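Local coordinates for putative ferritin-like diiron-carboxylate protein TM1526 (Thermotoga maritima, PDB 1VJX) that is of unknown function but, as a ferritin-like four-helix protein of the rubrerythrin family, probably binds metal ions and may act as an oxidoreductase, at residues Asn41-Ile44 / Lys45-Phe48; Leu51-Gln54 / Glu55-His58. All coordinates share one frame; numbering follows the deposited sequence.

Contact 1: Asn41-Ile44 / Lys45-Phe48; sequences NGEI and KKTF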
loop_
_atom_site.group_PDB
_atom_site.type_symbol
_atom_site.label_atom_id
_atom_site.label_comp_id
_atom_site.label_asym_id
_atom_site.label_seq_id
_atom_site.Cartn_x
_atom_site.Cartn_y
_atom_site.Cartn_z
ATOM N N ASN A 41 -20.767 -0.336 7.170
ATOM C CA ASN A 41 -22.115 -0.801 6.886
ATOM C C ASN A 41 -22.633 -0.850 5.448
ATOM O O ASN A 41 -23.363 -1.788 5.117
ATOM C CB ASN A 41 -23.108 -0.033 7.773
ATOM C CG ASN A 41 -23.349 -0.717 9.110
ATOM O OD1 ASN A 41 -23.587 -1.947 9.174
ATOM N ND2 ASN A 41 -23.311 0.071 10.192
ATOM N N GLY A 42 -22.332 0.114 4.600
ATOM C CA GLY A 42 -23.124 0.187 3.383
ATOM C C GLY A 42 -22.337 0.250 2.120
ATOM O O GLY A 42 -21.628 -0.715 1.782
ATOM N N GLU A 43 -22.470 1.374 1.418
ATOM C CA GLU A 43 -21.492 1.754 0.398
ATOM C C GLU A 43 -20.060 1.742 0.964
ATOM O O GLU A 43 -19.131 1.315 0.293
ATOM C CB GLU A 43 -21.828 3.126 -0.200
ATOM C CG GLU A 43 -23.075 3.119 -1.074
ATOM C CD GLU A 43 -23.020 1.990 -2.083
ATOM O OE1 GLU A 43 -22.020 1.938 -2.839
ATOM O OE2 GLU A 43 -23.938 1.140 -2.087
ATOM N N ILE A 44 -19.930 2.191 2.209
ATOM C CA ILE A 44 -18.681 2.185 2.944
ATOM C C ILE A 44 -18.058 0.787 3.101
ATOM O O ILE A 44 -16.878 0.619 2.836
ATOM C CB ILE A 44 -18.894 2.846 4.326
ATOM C CG1 ILE A 44 -19.088 4.360 4.141
ATOM C CG2 ILE A 44 -17.683 2.580 5.242
ATOM C CD1 ILE A 44 -19.623 5.077 5.346
ATOM N N LYS A 45 -18.841 -0.200 3.532
ATOM C CA LYS A 45 -18.351 -1.582 3.656
ATOM C C LYS A 45 -17.803 -2.037 2.286
ATOM O O LYS A 45 -16.660 -2.505 2.172
ATOM C CB LYS A 45 -19.473 -2.542 4.128
ATOM C CG LYS A 45 -18.979 -3.736 4.953
ATOM C CD LYS A 45 -19.960 -4.905 5.071
ATOM C CE LYS A 45 -20.745 -4.931 6.407
ATOM N NZ LYS A 45 -19.900 -5.096 7.643
ATOM N N LYS A 46 -18.645 -1.868 1.261
ATOM C CA LYS A 46 -18.345 -2.250 -0.115
ATOM C C LYS A 46 -17.035 -1.588 -0.573
ATOM O O LYS A 46 -16.230 -2.196 -1.259
ATOM C CB LYS A 46 -19.541 -1.885 -1.012
ATOM C CG LYS A 46 -19.420 -2.135 -2.532
ATOM C CD LYS A 46 -20.493 -1.292 -3.284
ATOM C CE LYS A 46 -20.905 -1.888 -4.661
ATOM N NZ LYS A 46 -22.000 -1.096 -5.344
ATOM N N THR A 47 -16.837 -0.343 -0.161
ATOM C CA THR A 47 -15.647 0.389 -0.552
ATOM C C THR A 47 -14.423 -0.288 0.036
ATOM O O THR A 47 -13.506 -0.657 -0.682
ATOM C CB THR A 47 -15.754 1.889 -0.126
ATOM O OG1 THR A 47 -16.414 2.622 -1.166
ATOM C CG2 THR A 47 -14.380 2.557 -0.055
ATOM N N PHE A 48 -14.424 -0.459 1.345
ATOM C CA PHE A 48 -13.289 -1.041 2.021
ATOM C C PHE A 48 -12.968 -2.410 1.432
ATOM O O PHE A 48 -11.826 -2.794 1.370
ATOM C CB PHE A 48 -13.559 -1.162 3.527
ATOM C CG PHE A 48 -13.461 0.126 4.266
ATOM C CD1 PHE A 48 -12.402 0.991 4.054
ATOM C CD2 PHE A 48 -14.419 0.480 5.186
ATOM C CE1 PHE A 48 -12.320 2.201 4.741
ATOM C CE2 PHE A 48 -14.329 1.684 5.876
ATOM C CZ PHE A 48 -13.270 2.536 5.649
#
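Glu43 O takes two donors from one residue: Thr47 N at 2.9 Å, and Thr47 OG1 in a weak bond of 3.3 Å. Both belong to the first turn of helix 43-68, one of the long helices of the ferritin-like bundle, whose N-cap position is held by Gly42. Gly42 O opens the i to i+4 ladder by accepting Lys46 N at 3.2 Å in a nearly straight bond, and Ile44 O continues it by accepting Phe48 N. Ile44 and Phe48, one turn apart, run alongside each other and point the same way. The Ile44 branch CG2, anti to its own backbone nitrogen (chi1 -71° for CG1), meets Phe48 CE2 at 3.5 Å, while Ile44 O lies oblique to the same ring. Leu101 and Met152 touch both side chains, and Tyr33 and Leu36 of helix 15-36 also reach Phe48, so this pair joins the helix start to the three other long helices. With the Phe48 ring cut back to an alanine, Ile44 CG2 would probably lose its neighbour and a gap would open toward Leu101 and Tyr33. The Lys45 chain reaches back to the preceding loop, where NZ is hydrogen-bonded to Ser37 O and Phe40 O. On the exposed flank Glu43 and Lys46 lie side by side; Glu43 bends at chi2 (-49°) while the lysine stays extended, bringing Glu43 OE1 within 3.6 Å of Lys46 CD and into a long salt bridge of 3.9 Å with Lys46 NZ.

Contact 2: Leu51-Gln54 / Glu55-His58; sequences LADQ and ERIH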
loop_
_atom_site.group_PDB
_atom_site.type_symbol
_atom_site.label_atom_id
_atom_site.label_comp_id
_atom_site.label_asym_id
_atom_site.label_seq_id
_atom_site.Cartn_x
_atom_site.Cartn_y
_atom_site.Cartn_z
ATOM N N LEU A 51 -11.233 -1.897 -1.949
ATOM C CA LEU A 51 -9.876 -1.471 -1.647
ATOM C C LEU A 51 -9.021 -2.670 -1.272
ATOM O O LEU A 51 -7.905 -2.779 -1.738
ATOM C CB LEU A 51 -9.864 -0.388 -0.548
ATOM C CG LEU A 51 -10.498 0.966 -0.905
ATOM C CD1 LEU A 51 -10.376 1.980 0.220
ATOM C CD2 LEU A 51 -9.856 1.536 -2.125
ATOM N N ALA A 52 -9.579 -3.587 -0.477
ATOM C CA ALA A 52 -8.900 -4.832 -0.075
ATOM C C ALA A 52 -8.571 -5.750 -1.261
ATOM O O ALA A 52 -7.464 -6.247 -1.341
ATOM C CB ALA A 52 -9.722 -5.584 0.965
ATOM N N ASP A 53 -9.517 -5.959 -2.174
ATOM C CA ASP A 53 -9.291 -6.773 -3.364
ATOM C C ASP A 53 -8.252 -6.123 -4.257
ATOM O O ASP A 53 -7.419 -6.798 -4.822
ATOM C CB ASP A 53 -10.587 -6.948 -4.157
ATOM C CG ASP A 53 -10.619 -8.254 -4.986
ATOM O OD1 ASP A 53 -10.581 -9.375 -4.387
ATOM O OD2 ASP A 53 -10.697 -8.257 -6.241
ATOM N N GLN A 54 -8.306 -4.799 -4.388
ATOM C CA GLN A 54 -7.313 -4.072 -5.194
ATOM C C GLN A 54 -5.910 -4.233 -4.650
ATOM O O GLN A 54 -4.966 -4.487 -5.412
ATOM C CB GLN A 54 -7.692 -2.577 -5.287
ATOM C CG GLN A 54 -8.911 -2.381 -6.180
ATOM C CD GLN A 54 -9.577 -1.035 -6.046
ATOM O OE1 GLN A 54 -8.947 -0.046 -5.662
ATOM N NE2 GLN A 54 -10.850 -0.985 -6.383
ATOM N N GLU A 55 -5.776 -4.064 -3.332
ATOM C CA GLU A 55 -4.491 -4.267 -2.644
ATOM C C GLU A 55 -3.961 -5.685 -2.832
ATOM O O GLU A 55 -2.757 -5.880 -3.020
ATOM C CB GLU A 55 -4.613 -4.013 -1.151
ATOM C CG GLU A 55 -4.960 -2.606 -0.748
ATOM C CD GLU A 55 -3.859 -1.602 -1.027
ATOM O OE1 GLU A 55 -3.835 -1.061 -2.147
ATOM O OE2 GLU A 55 -3.046 -1.335 -0.112
ATOM N N ARG A 56 -4.861 -6.657 -2.737
ATOM C CA ARG A 56 -4.573 -8.065 -3.052
ATOM C C ARG A 56 -3.853 -8.210 -4.399
ATOM O O ARG A 56 -2.690 -8.676 -4.466
ATOM C CB ARG A 56 -5.868 -8.867 -3.069
ATOM C CG ARG A 56 -5.684 -10.387 -3.210
ATOM C CD ARG A 56 -7.006 -11.156 -3.404
ATOM N NE ARG A 56 -7.782 -10.600 -4.514
ATOM C CZ ARG A 56 -7.602 -10.904 -5.802
ATOM N NH1 ARG A 56 -6.685 -11.788 -6.182
ATOM N NH2 ARG A 56 -8.360 -10.331 -6.731
ATOM N N ILE A 57 -4.526 -7.772 -5.464
ATOM C CA ILE A 57 -3.996 -7.855 -6.829
ATOM C C ILE A 57 -2.618 -7.223 -6.966
ATOM O O ILE A 57 -1.746 -7.767 -7.635
ATOM C CB ILE A 57 -5.004 -7.229 -7.821
ATOM C CG1 ILE A 57 -6.175 -8.183 -8.030
ATOM C CG2 ILE A 57 -4.349 -6.896 -9.183
ATOM C CD1 ILE A 57 -7.377 -7.499 -8.678
ATOM N N HIS A 58 -2.435 -6.081 -6.311
ATOM C CA HIS A 58 -1.162 -5.374 -6.266
ATOM C C HIS A 58 -0.061 -6.202 -5.667
ATOM O O HIS A 58 1.040 -6.207 -6.213
ATOM C CB HIS A 58 -1.288 -4.096 -5.450
ATOM C CG HIS A 58 -2.092 -3.037 -6.128
ATOM N ND1 HIS A 58 -2.624 -1.961 -5.457
ATOM C CD2 HIS A 58 -2.447 -2.893 -7.426
ATOM C CE1 HIS A 58 -3.278 -1.204 -6.315
ATOM N NE2 HIS A 58 -3.189 -1.755 -7.514
#
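Glu55 leans on Leu51 within helix 43-68, donating its N to Leu51 O at 3.0 Å and resting CG against that same oxygen. Its chain, bent at chi2, takes the carboxylate into the interior of the four-helix bundle. Arg56 follows on a more open flank. With CG anti to the backbone N and a bend at chi3 (53°), it grips Asp53 side-on with two nitrogens: Arg56 NE reaches Asp53 OD1 at 3.1 Å, and NH2 reaches OD2 at 3.2 Å, while NH1 forms a salt bridge with Glu60, one turn on. The carboxylate and guanidinium planes are 47° apart; both nitrogens come to the oxygens from above the carboxylate plane, and OD2 lies in the plane of the guanidinium. Ile57 continues the backbone ladder to Asp53 O and sets CD1 4.2 Å from Asp53 OD2. At His58 the ring passes under Gln54 O, which sits 3.3 Å above one face, while NE2 is hydrogen-bonded to Gln141 OE1 and ND1 to Glu26 OE1. Glu55 and His58 have the spacing of the ExxH motif of ferritin-like diiron proteins and so are probably metal ligands; with Glu26 and Glu142 close to Glu55 OE1, they are consistent with the carboxylate-rich diiron site of that family.

How the contacts relate
Contacts 1 and 2 are successive segments of helix 43-68, their centres about 15 Å apart. Contact 1 starts the helix, about 19 Å from the centre of the chain, and is largely a surface contact; contact 2 lies about 9 Å from that centre and is half buried. Both face helices 15-36 and 129-156, and Tyr33 touches residues of each. What they present inward differs: residues 41-48 offer apolar groups at the bundle end, whereas residues 51-58 add carboxylate and imidazole groups midway along it. Their ion pairs differ too: long and single in contact 1, two-bonded and shorter in contact 2.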